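Local atomic coordinates of putative ABC transporter, periplasmic binding protein, amino acid (PDB entry 2YLN), a protein that probably binds L-cystine outside the inner membrane and delivers it to an ABC transporter, closing its two lobes around the ligand. Residues 50-53 with 58-61; 65-70 with 120-125; 85-90 with 240-245; 197-202 with 224-229. The protein carries 1 engineered substitution. All blocks are in the same frame, centred on the assembly; numbering follows the deposited sequence. Where two conformers were deposited one is given.

Overall arrangement
From the N terminus, contact 1 comes first and closes a short loop, bringing helix 49-55 against the start of strand 58-63. Contact 2 opens next, at the turn after that strand, and closes at 120-125, where both segments line the ligand site. Before it closes, 85-90 has opened contact 3, so contacts 2 and 3 cross; they also touch, for Val120 and Val124 pair with the backbone of 240-245. Contact 4 nests inside the long loop that contact 3 closes, and lies across the chain's centre from contacts 1 and 3. Contacts 1 to 3 thus build one lobe and its side of the cleft, while contact 4 belongs to the other lobe.

Contact 1: 50-53 with 58-61; sequences IERI and TVTV
Arg52 in the helical segment 50-53 comes closest to Thr58, the first residue of strand 58-61, with their CA atoms 6.4 Å apart. The arginine makes the main link. Its CG lies beside the backbone N, and a bend at the third torsion (chi3 -78°) turns the guanidinium onto the carbonyl of Thr58. NH1 gives a hydrogen bond of 2.9 Å to Thr58 O, with an N-H...O angle of 152°. The acceptor sits at the edge of the guanidinium, only 8° out of its plane, and the donor in turn lies in the carbonyl plane. Along the same chain, Arg52 CD passes 3.5 Å from Thr58 O, so the aliphatic part runs close to the oxygen that the tip grips. Two more partners steady the head: Asp118 forms a salt bridge with NH1, and Gly47 O takes a hydrogen bond from NE. Next to this polar link is a looser apolar one, Ile53 CG1 against Val59 CG2 at 4.4 Å, on the buried side, where Ile53 also meets Ala251 and Lys254 of helix 249-264. Val59 is hydrogen-bonded through its backbone to Lys97 and Glu99 of strand 97-102. A short helix folded back on the first strand of a parallel run, 58-63 beside 97-102 and 119-120, opens the first alpha/beta lobe of this type 2 periplasmic binding protein.

Contact 2: 65-70 with 120-125; sequences GTYAPF and VANQVG. With CYS (cysteine), chain C; CYS (cysteine), chain B.
The L-cystine pocket of this type 2 periplasmic binding protein has part of its wall here, where Tyr67 and Phe70 meet Asn122 and Gln123 beside the two cysteine halves, whose SG atoms (chains B and C) lie 2.1 Å apart, as in a disulfide. The Tyr67 ring is sandwiched: Phe70 CD2 lies off one face toward the rim, and the amino N of the chain C cysteine stands over the centre of the other, 3.2 Å from Tyr67 CG. The ring's hydroxyl reaches across to Asn209 of the other lobe, consistent with the closed state. Behind it, Gln123 lays its amide on the Phe70 ring, the two planes stacked within 10°. Chi1 of -69° puts Gln123 CG over the ring, a CH-pi contact 3.4 Å from the centroid, and chi2 (-66°) then folds the amide along it, Gln123 CD 3.2 Å from Phe70 CE1. NE2 of the glutamine is held by Ser142. Asn122 ND2 approaches Tyr67 CD2 obliquely at 4.1 Å, and its OD1 is tied to the backbone N of Glu64, another pocket residue. The backbone of the loop grips ligand too: the chain B cysteine N donates a 2.8 Å hydrogen bond to Gln123 O.

Contact 3: 85-90 with 240-245; sequences EVTRAV and SGLIVN
Leu242 reaches from segment 240-245 to the helix 85-90, and its two methyls make the whole of the touch. The tighter half is CD2 against Thr87 OG1, 3.6 Å apart, with the two side chains set obliquely. The other branch, CD1, faces Val90 CG1 at a slacker 4.2 Å. Leu242 CG lies anti to its own carbonyl carbon (chi1 -65°), which carries the fork toward the helix and lets it span Thr87 and Val90, residues almost one turn apart. Around this point the interior is filled from several directions: Ala121 packs on both Leu242 and Thr87, and Val90 goes on to Ile259 and Leu262 of helix 249-264. Val86, a turn earlier, turns its CB toward segment 240-245 but meets Leu268 and Leu271 of helix 267-276 instead.

The other flank of the helix is quite different. There Glu85 and Arg88, both partly exposed, pair with each other through a salt bridge, Arg88 NH1 to Glu85 OE2 at 3.0 Å, and they hold the hairpin next door as well: Glu85 OE2 bonds Thr80 and Arg88 NH1 bonds Leu79 O. Neither touches 240-245.

Of the three residues that touch, Thr87 alone has a polar side chain. Its OG1 is hydrogen-bonded to Asp83 O one turn back, so the hydroxyl is satisfied within its own helix and can face a methyl without needing a partner from segment 240-245. The two segments therefore meet by van der Waals packing without a polar bond between them, with the charges kept on the outer flank.

Contact 4: 197-202 with 224-229; sequences TLIEQK and AGVKIV
The flat group in play is the carboxylate of Glu200, and Ala224 lies off one of its faces: Ala224 CB and Ala224 O are both on that same side, each approaching at a slant and neither over the centre. The nearest of these touches to the carboxylate is OE2 to Ala224 CB, 3.6 Å, and the same OE2 is hydrogen-bonded to the hydroxyl of Tyr217. The stem of the side chain packs more closely, with Glu200 CG 3.4 Å from Ala224 O. On its way it also brushes Val226 CG1 at 3.9 Å. That methyl is shared, because Ile199 CG2 presses on it from the neighbouring helix position at 3.6 Å, the two side chains crossing at about a right angle. Ile199 CG2 stands anti to the backbone N, which turns this branch to the strand. The helix finishes just beyond, in a Schellman motif, where Lys202 N bonds Ile199 O at 3.0 Å. In the fold, the end of helix 192-200 rests on the beginning of strand 226-231, whose Val226 also meets Leu218 of helix 211-220 and Val149 of the antiparallel strand 142-151.

Contact 1: 50-53 with 58-61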
loop_
_atom_site.group_PDB
_atom_site.type_symbol
_atom_site.label_atom_id
_atom_site.label_comp_id
_atom_site.label_asym_id
_atom_site.label_seq_id
_atom_site.Cartn_x
_atom_site.Cartn_y
_atom_site.Cartn_z
ATOM N N ILE A 50 20.131 -6.501 -9.658
ATOM C CA ILE A 50 20.933 -5.453 -10.323
ATOM C C ILE A 50 21.411 -5.933 -11.654
ATOM O O ILE A 50 21.482 -5.160 -12.572
ATOM C CB ILE A 50 22.055 -4.933 -9.420
ATOM C CG1 ILE A 50 22.764 -3.726 -10.024
ATOM C CG2 ILE A 50 23.126 -6.028 -9.124
ATOM C CD1 ILE A 50 21.892 -2.530 -10.274
ATOM N N GLU A 51 21.803 -7.218 -11.794
ATOM C CA GLU A 51 22.183 -7.713 -13.100
ATOM C C GLU A 51 21.056 -7.462 -14.090
ATOM O O GLU A 51 21.267 -7.089 -15.235
ATOM C CB GLU A 51 22.536 -9.211 -13.039
ATOM C CG GLU A 51 22.947 -9.838 -14.374
ATOM C CD GLU A 51 23.139 -11.320 -14.359
ATOM O OE1 GLU A 51 23.212 -11.939 -13.291
ATOM O OE2 GLU A 51 23.219 -11.912 -15.489
ATOM N N ARG A 52 19.820 -7.822 -13.699
ATOM C CA ARG A 52 18.686 -7.641 -14.624
ATOM C C ARG A 52 18.343 -6.196 -14.868
ATOM O O ARG A 52 17.881 -5.848 -15.989
ATOM C CB ARG A 52 17.457 -8.431 -14.120
ATOM C CG ARG A 52 17.705 -9.949 -14.352
ATOM C CD ARG A 52 16.599 -10.828 -13.810
ATOM N NE ARG A 52 16.732 -10.973 -12.328
ATOM C CZ ARG A 52 15.848 -10.589 -11.405
ATOM N NH1 ARG A 52 14.778 -9.956 -11.776
ATOM N NH2 ARG A 52 16.034 -10.858 -10.127
ATOM N N ILE A 53 18.551 -5.327 -13.905
ATOM C CA ILE A 53 18.351 -3.922 -14.174
ATOM C C ILE A 53 19.432 -3.449 -15.163
ATOM O O ILE A 53 19.131 -2.775 -16.097
ATOM C CB ILE A 53 18.294 -3.062 -12.864
ATOM C CG1 ILE A 53 17.044 -3.468 -12.044
ATOM C CG2 ILE A 53 18.428 -1.547 -13.152
ATOM C CD1 ILE A 53 17.056 -2.944 -10.579
ATOM N N THR A 58 14.043 -8.719 -16.935
ATOM C CA THR A 58 12.668 -8.674 -16.426
ATOM C C THR A 58 12.682 -8.617 -14.896
ATOM O O THR A 58 13.455 -9.357 -14.280
ATOM C CB THR A 58 11.887 -9.945 -16.918
ATOM O OG1 THR A 58 11.941 -9.997 -18.348
ATOM C CG2 THR A 58 10.457 -9.889 -16.474
ATOM N N VAL A 59 11.829 -7.786 -14.349
ATOM C CA VAL A 59 11.665 -7.585 -12.906
ATOM C C VAL A 59 10.211 -7.961 -12.548
ATOM O O VAL A 59 9.295 -7.531 -13.223
ATOM C CB VAL A 59 12.022 -6.187 -12.490
ATOM C CG1 VAL A 59 11.719 -5.863 -11.036
ATOM C CG2 VAL A 59 13.500 -5.896 -12.789
ATOM N N THR A 60 10.007 -8.718 -11.463
ATOM C CA THR A 60 8.691 -9.080 -11.002
ATOM C C THR A 60 8.299 -8.253 -9.790
ATOM O O THR A 60 9.130 -7.984 -8.894
ATOM C CB THR A 60 8.630 -10.573 -10.702
ATOM O OG1 THR A 60 9.589 -10.880 -9.710
ATOM C CG2 THR A 60 8.834 -11.402 -11.974
ATOM N N VAL A 61 7.027 -7.856 -9.745
ATOM C CA VAL A 61 6.512 -6.928 -8.751
ATOM C C VAL A 61 5.288 -7.506 -8.097
ATOM O O VAL A 61 4.292 -7.752 -8.786
ATOM C CB VAL A 61 6.224 -5.548 -9.344
ATOM C CG1 VAL A 61 5.655 -4.596 -8.293
ATOM C CG2 VAL A 61 7.463 -4.997 -10.019
#

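Contact 2: 65-70 with 120-125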
loop_
_atom_site.group_PDB
_atom_site.type_symbol
_atom_site.label_atom_id
_atom_site.label_comp_id
_atom_site.label_asym_id
_atom_site.label_seq_id
_atom_site.Cartn_x
_atom_site.Cartn_y
_atom_site.Cartn_z
ATOM N N GLY A 65 -3.798 -5.750 -6.609
ATOM C CA GLY A 65 -4.777 -5.685 -7.674
ATOM C C GLY A 65 -6.215 -5.564 -7.190
ATOM O O GLY A 65 -7.113 -5.581 -8.033
ATOM N N THR A 66 -6.428 -5.387 -5.894
ATOM C CA THR A 66 -7.745 -5.376 -5.260
ATOM C C THR A 66 -7.872 -4.233 -4.264
ATOM O O THR A 66 -8.652 -4.296 -3.293
ATOM C CB THR A 66 -8.003 -6.696 -4.591
ATOM O OG1 THR A 66 -6.988 -6.905 -3.604
ATOM C CG2 THR A 66 -7.995 -7.874 -5.563
ATOM N N TYR A 67 -7.137 -3.123 -4.477
ATOM C CA TYR A 67 -6.994 -2.047 -3.484
ATOM C C TYR A 67 -7.016 -0.693 -4.186
ATOM O O TYR A 67 -5.951 -0.063 -4.346
ATOM C CB TYR A 67 -5.771 -2.271 -2.648
ATOM C CG TYR A 67 -5.510 -1.334 -1.508
ATOM C CD1 TYR A 67 -6.508 -0.874 -0.655
ATOM C CD2 TYR A 67 -4.219 -0.960 -1.226
ATOM C CE1 TYR A 67 -6.237 -0.120 0.435
ATOM C CE2 TYR A 67 -3.906 -0.204 -0.088
ATOM C CZ TYR A 67 -4.943 0.175 0.774
ATOM O OH TYR A 67 -4.593 0.877 1.916
ATOM N N ALA A 68 -8.169 -0.229 -4.601
ATOM C CA ALA A 68 -8.312 1.068 -5.248
ATOM C C ALA A 68 -8.026 2.154 -4.215
ATOM O O ALA A 68 -8.401 2.032 -3.058
ATOM C CB ALA A 68 -9.648 1.236 -5.867
ATOM N N PRO A 69 -7.405 3.287 -4.606
ATOM C CA PRO A 69 -6.981 3.674 -5.962
ATOM C C PRO A 69 -5.493 3.378 -6.225
ATOM O O PRO A 69 -4.900 3.937 -7.135
ATOM C CB PRO A 69 -7.252 5.178 -5.980
ATOM C CG PRO A 69 -6.859 5.566 -4.603
ATOM C CD PRO A 69 -7.345 4.445 -3.719
ATOM N N PHE A 70 -4.905 2.487 -5.427
ATOM C CA PHE A 70 -3.470 2.203 -5.462
ATOM C C PHE A 70 -3.109 1.092 -6.446
ATOM O O PHE A 70 -2.027 1.159 -7.074
ATOM C CB PHE A 70 -2.979 1.848 -4.048
ATOM C CG PHE A 70 -3.134 2.966 -3.084
ATOM C CD1 PHE A 70 -2.421 4.163 -3.181
ATOM C CD2 PHE A 70 -3.986 2.915 -1.970
ATOM C CE1 PHE A 70 -2.514 5.160 -2.268
ATOM C CE2 PHE A 70 -4.061 3.929 -1.025
ATOM C CZ PHE A 70 -3.296 5.058 -1.156
ATOM N N VAL A 120 8.048 -5.241 -4.012
ATOM C CA VAL A 120 6.659 -4.984 -3.694
ATOM C C VAL A 120 6.322 -3.511 -3.941
ATOM O O VAL A 120 7.090 -2.614 -3.557
ATOM C CB VAL A 120 6.321 -5.345 -2.235
ATOM C CG1 VAL A 120 4.921 -4.909 -1.840
ATOM C CG2 VAL A 120 6.454 -6.861 -2.067
ATOM N N ALA A 121 5.216 -3.276 -4.620
ATOM C CA ALA A 121 4.662 -1.938 -4.863
ATOM C C ALA A 121 3.221 -1.953 -4.365
ATOM O O ALA A 121 2.292 -2.394 -5.095
ATOM C CB ALA A 121 4.725 -1.544 -6.323
ATOM N N ASN A 122 2.999 -1.558 -3.129
ATOM C CA ASN A 122 1.694 -1.730 -2.524
ATOM C C ASN A 122 1.526 -0.894 -1.253
ATOM O O ASN A 122 1.106 -1.376 -0.204
ATOM C CB ASN A 122 1.449 -3.189 -2.218
ATOM C CG ASN A 122 -0.012 -3.586 -2.306
ATOM O OD1 ASN A 122 -0.411 -4.189 -3.294
ATOM N ND2 ASN A 122 -0.824 -3.271 -1.316
ATOM N N GLN A 123 1.867 0.416 -1.348
ATOM C CA GLN A 123 1.684 1.323 -0.229
ATOM C C GLN A 123 2.385 0.807 1.045
ATOM O O GLN A 123 1.849 0.930 2.152
ATOM C CB GLN A 123 0.225 1.639 0.026
ATOM C CG GLN A 123 -0.411 2.488 -1.078
ATOM C CD GLN A 123 0.200 3.865 -1.113
ATOM O OE1 GLN A 123 0.117 4.603 -0.121
ATOM N NE2 GLN A 123 0.878 4.238 -2.187
ATOM N N VAL A 124 3.616 0.348 0.872
ATOM C CA VAL A 124 4.382 -0.199 1.986
ATOM C C VAL A 124 5.492 0.756 2.433
ATOM O O VAL A 124 6.295 1.193 1.630
ATOM C CB VAL A 124 5.034 -1.589 1.608
ATOM C CG1 VAL A 124 5.794 -2.178 2.727
ATOM C CG2 VAL A 124 3.942 -2.535 1.166
ATOM N N GLY A 125 5.539 0.971 3.732
ATOM C CA GLY A 125 6.703 1.523 4.416
ATOM C C GLY A 125 7.281 0.475 5.357
ATOM O O GLY A 125 6.705 -0.577 5.636
HETATM N N CYS C . -5.138 -3.438 0.916
HETATM C CA CYS C . -4.924 -4.284 2.115
HETATM C C CYS C . -5.869 -3.780 3.220
HETATM O O CYS C . -6.643 -2.830 2.932
HETATM C CB CYS C . -3.493 -4.184 2.573
HETATM S SG CYS C . -3.081 -2.471 3.124
HETATM O OXT CYS C . -5.785 -4.363 4.283
HETATM N N CYS B . 0.104 -0.151 4.023
HETATM C CA CYS B . 0.021 -1.621 4.154
HETATM C C CYS B . 1.248 -2.173 4.881
HETATM O O CYS B . 2.311 -1.530 4.743
HETATM C CB CYS B . -0.074 -2.288 2.778
HETATM S SG CYS B . -1.535 -1.829 1.849
HETATM O OXT CYS B . 1.116 -3.237 5.519
#

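Contact 3: 85-90 with 240-245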
loop_
_atom_site.group_PDB
_atom_site.type_symbol
_atom_site.label_atom_id
_atom_site.label_comp_id
_atom_site.label_asym_id
_atom_site.label_seq_id
_atom_site.Cartn_x
_atom_site.Cartn_y
_atom_site.Cartn_z
ATOM N N GLU A 85 1.036 2.273 -11.778
ATOM C CA GLU A 85 1.460 3.208 -12.805
ATOM C C GLU A 85 2.834 3.804 -12.483
ATOM O O GLU A 85 3.644 3.997 -13.376
ATOM C CB GLU A 85 0.398 4.268 -13.071
ATOM C CG GLU A 85 -0.926 3.719 -13.539
ATOM C CD GLU A 85 -0.950 2.887 -14.806
ATOM O OE1 GLU A 85 0.069 2.814 -15.531
ATOM O OE2 GLU A 85 -1.994 2.304 -15.094
ATOM N N VAL A 86 3.120 4.101 -11.205
ATOM C CA VAL A 86 4.428 4.554 -10.840
ATOM C C VAL A 86 5.471 3.479 -11.208
ATOM O O VAL A 86 6.511 3.765 -11.762
ATOM C CB VAL A 86 4.524 4.903 -9.347
ATOM C CG1 VAL A 86 5.952 5.129 -8.923
ATOM C CG2 VAL A 86 3.733 6.173 -9.035
ATOM N N THR A 87 5.156 2.208 -10.879
ATOM C CA THR A 87 6.072 1.126 -11.129
ATOM C C THR A 87 6.325 0.958 -12.616
ATOM O O THR A 87 7.447 0.740 -13.067
ATOM C CB THR A 87 5.593 -0.162 -10.467
ATOM O OG1 THR A 87 5.502 0.015 -9.068
ATOM C CG2 THR A 87 6.559 -1.330 -10.747
ATOM N N ARG A 88 5.270 1.066 -13.441
ATOM C CA ARG A 88 5.446 1.012 -14.886
ATOM C C ARG A 88 6.383 2.126 -15.354
ATOM O O ARG A 88 7.219 1.908 -16.228
ATOM C CB ARG A 88 4.133 1.054 -15.656
ATOM C CG ARG A 88 3.316 -0.194 -15.520
ATOM C CD ARG A 88 2.103 -0.117 -16.422
ATOM N NE ARG A 88 1.282 -1.332 -16.361
ATOM C CZ ARG A 88 0.011 -1.400 -16.009
ATOM N NH1 ARG A 88 -0.749 -0.359 -15.721
ATOM N NH2 ARG A 88 -0.539 -2.615 -15.931
ATOM N N ALA A 89 6.219 3.324 -14.811
ATOM C CA ALA A 89 7.049 4.469 -15.221
ATOM C C ALA A 89 8.479 4.231 -14.774
ATOM O O ALA A 89 9.418 4.563 -15.526
ATOM C CB ALA A 89 6.451 5.738 -14.636
ATOM N N VAL A 90 8.705 3.680 -13.575
ATOM C CA VAL A 90 10.038 3.318 -13.117
ATOM C C VAL A 90 10.643 2.320 -14.090
ATOM O O VAL A 90 11.840 2.430 -14.470
ATOM C CB VAL A 90 10.014 2.809 -11.681
ATOM C CG1 VAL A 90 11.307 2.119 -11.303
ATOM C CG2 VAL A 90 9.672 3.940 -10.706
ATOM N N SER A 240 5.661 5.562 1.351
ATOM C CA SER A 240 5.677 4.260 0.656
ATOM C C SER A 240 6.653 4.263 -0.492
ATOM O O SER A 240 6.742 5.258 -1.205
ATOM C CB SER A 240 4.298 3.932 0.089
ATOM O OG SER A 240 3.338 3.711 1.109
ATOM N N GLY A 241 7.381 3.177 -0.659
ATOM C CA GLY A 241 8.292 3.038 -1.743
ATOM C C GLY A 241 8.372 1.609 -2.226
ATOM O O GLY A 241 7.709 0.727 -1.710
ATOM N N LEU A 242 9.180 1.398 -3.269
ATOM C CA LEU A 242 9.405 0.044 -3.739
ATOM C C LEU A 242 10.218 -0.708 -2.699
ATOM O O LEU A 242 11.238 -0.195 -2.175
ATOM C CB LEU A 242 10.155 0.048 -5.066
ATOM C CG LEU A 242 9.343 0.676 -6.236
ATOM C CD1 LEU A 242 10.239 0.792 -7.459
ATOM C CD2 LEU A 242 8.084 -0.092 -6.514
ATOM N N ILE A 243 9.790 -1.914 -2.306
ATOM C CA ILE A 243 10.412 -2.691 -1.250
ATOM C C ILE A 243 11.156 -3.882 -1.866
ATOM O O ILE A 243 10.608 -4.590 -2.701
ATOM C CB ILE A 243 9.377 -3.226 -0.243
ATOM C CG1 ILE A 243 8.348 -2.166 0.185
ATOM C CG2 ILE A 243 10.075 -3.841 0.947
ATOM C CD1 ILE A 243 8.962 -0.973 0.904
ATOM N N VAL A 244 12.399 -4.048 -1.438
ATOM C CA VAL A 244 13.183 -5.222 -1.837
ATOM C C VAL A 244 13.801 -5.869 -0.639
ATOM O O VAL A 244 13.859 -5.329 0.480
ATOM C CB VAL A 244 14.297 -4.860 -2.848
ATOM C CG1 VAL A 244 13.756 -4.316 -4.163
ATOM C CG2 VAL A 244 15.268 -3.838 -2.252
ATOM N N ASN A 245 14.275 -7.096 -0.842
ATOM C CA ASN A 245 15.126 -7.721 0.142
ATOM C C ASN A 245 16.383 -6.916 0.350
ATOM O O ASN A 245 16.940 -6.373 -0.634
ATOM C CB ASN A 245 15.497 -9.155 -0.272
ATOM C CG ASN A 245 14.368 -10.086 -0.118
ATOM O OD1 ASN A 245 14.063 -10.430 1.001
ATOM N ND2 ASN A 245 13.680 -10.449 -1.192
#

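Contact 4: 197-202 with 224-229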
loop_
_atom_site.group_PDB
_atom_site.type_symbol
_atom_site.label_atom_id
_atom_site.label_comp_id
_atom_site.label_asym_id
_atom_site.label_seq_id
_atom_site.Cartn_x
_atom_site.Cartn_y
_atom_site.Cartn_z
ATOM N N THR A 197 -17.497 -3.682 4.187
ATOM C CA THR A 197 -18.687 -4.517 4.149
ATOM C C THR A 197 -19.067 -4.979 5.549
ATOM O O THR A 197 -20.232 -4.899 5.967
ATOM C CB THR A 197 -18.501 -5.701 3.226
ATOM O OG1 THR A 197 -18.388 -5.161 1.910
ATOM C CG2 THR A 197 -19.698 -6.683 3.316
ATOM N N LEU A 198 -18.098 -5.494 6.282
ATOM C CA LEU A 198 -18.417 -5.996 7.612
ATOM C C LEU A 198 -18.979 -4.883 8.472
ATOM O O LEU A 198 -20.024 -5.044 9.120
ATOM C CB LEU A 198 -17.216 -6.639 8.292
ATOM C CG LEU A 198 -16.711 -7.967 7.736
ATOM C CD1 LEU A 198 -17.835 -8.928 7.473
ATOM C CD2 LEU A 198 -15.906 -7.832 6.491
ATOM N N ILE A 199 -18.364 -3.701 8.449
ATOM C CA ILE A 199 -18.887 -2.611 9.287
ATOM C C ILE A 199 -20.247 -2.164 8.864
ATOM O O ILE A 199 -21.137 -1.971 9.687
ATOM C CB ILE A 199 -17.866 -1.443 9.286
ATOM C CG1 ILE A 199 -16.515 -1.896 9.842
ATOM C CG2 ILE A 199 -18.437 -0.266 10.096
ATOM C CD1 ILE A 199 -15.398 -0.842 9.630
ATOM N N GLU A 200 -20.466 -2.083 7.558
ATOM C CA GLU A 200 -21.772 -1.760 7.037
ATOM C C GLU A 200 -22.852 -2.702 7.486
ATOM O O GLU A 200 -24.025 -2.298 7.715
ATOM C CB GLU A 200 -21.761 -1.680 5.490
ATOM C CG GLU A 200 -20.907 -0.584 4.938
ATOM C CD GLU A 200 -20.248 -0.803 3.628
ATOM O OE1 GLU A 200 -20.525 -1.786 2.937
ATOM O OE2 GLU A 200 -19.444 0.143 3.272
ATOM N N GLN A 201 -22.522 -3.970 7.573
ATOM C CA GLN A 201 -23.427 -5.031 7.950
ATOM C C GLN A 201 -23.501 -5.268 9.463
ATOM O O GLN A 201 -24.190 -6.165 9.888
ATOM C CB GLN A 201 -23.029 -6.309 7.179
ATOM C CG GLN A 201 -23.284 -6.215 5.732
ATOM C CD GLN A 201 -22.831 -7.408 4.933
ATOM O OE1 GLN A 201 -22.027 -8.190 5.431
ATOM N NE2 GLN A 201 -23.382 -7.568 3.688
ATOM N N LYS A 202 -22.773 -4.467 10.218
ATOM C CA LYS A 202 -22.703 -4.567 11.691
ATOM C C LYS A 202 -22.158 -5.936 12.126
ATOM O O LYS A 202 -22.404 -6.412 13.227
ATOM C CB LYS A 202 -24.050 -4.147 12.340
ATOM C CG LYS A 202 -24.493 -2.716 11.903
ATOM C CD LYS A 202 -25.846 -2.303 12.543
ATOM C CE LYS A 202 -26.270 -0.906 12.131
ATOM N NZ LYS A 202 -27.548 -0.460 12.828
ATOM N N ALA A 224 -22.776 4.917 2.501
ATOM C CA ALA A 224 -22.388 3.548 2.965
ATOM C C ALA A 224 -22.803 3.256 4.394
ATOM O O ALA A 224 -22.948 2.071 4.766
ATOM C CB ALA A 224 -20.902 3.389 2.773
ATOM N N GLY A 225 -22.984 4.256 5.217
ATOM C CA GLY A 225 -23.265 4.119 6.676
ATOM C C GLY A 225 -22.069 4.064 7.562
ATOM O O GLY A 225 -22.233 3.710 8.737
ATOM N N VAL A 226 -20.896 4.458 7.026
ATOM C CA VAL A 226 -19.665 4.467 7.772
ATOM C C VAL A 226 -19.012 5.802 7.599
ATOM O O VAL A 226 -19.265 6.526 6.660
ATOM C CB VAL A 226 -18.715 3.354 7.315
ATOM C CG1 VAL A 226 -19.349 1.978 7.464
ATOM C CG2 VAL A 226 -18.164 3.624 5.923
ATOM N N LYS A 227 -18.123 6.108 8.534
ATOM C CA LYS A 227 -17.409 7.384 8.541
ATOM C C LYS A 227 -16.054 7.281 9.181
ATOM O O LYS A 227 -15.771 6.390 10.007
ATOM C CB LYS A 227 -18.227 8.443 9.250
ATOM C CG LYS A 227 -18.572 8.050 10.633
ATOM C CD LYS A 227 -19.167 9.179 11.481
ATOM C CE LYS A 227 -19.074 8.904 13.012
ATOM N NZ LYS A 227 -19.678 7.649 13.660
ATOM N N ILE A 228 -15.192 8.244 8.792
ATOM C CA ILE A 228 -13.897 8.406 9.469
ATOM C C ILE A 228 -14.210 9.086 10.810
ATOM O O ILE A 228 -14.801 10.141 10.884
ATOM C CB ILE A 228 -12.964 9.279 8.614
ATOM C CG1 ILE A 228 -12.575 8.530 7.324
ATOM C CG2 ILE A 228 -11.699 9.683 9.451
ATOM C CD1 ILE A 228 -11.845 9.376 6.301
ATOM N N VAL A 229 -13.662 8.469 11.896
ATOM C CA VAL A 229 -13.827 8.942 13.229
ATOM C C VAL A 229 -12.578 9.398 13.907
ATOM O O VAL A 229 -12.647 9.943 14.984
ATOM C CB VAL A 229 -14.587 7.874 14.129
ATOM C CG1 VAL A 229 -15.978 7.573 13.565
ATOM C CG2 VAL A 229 -13.751 6.647 14.377
#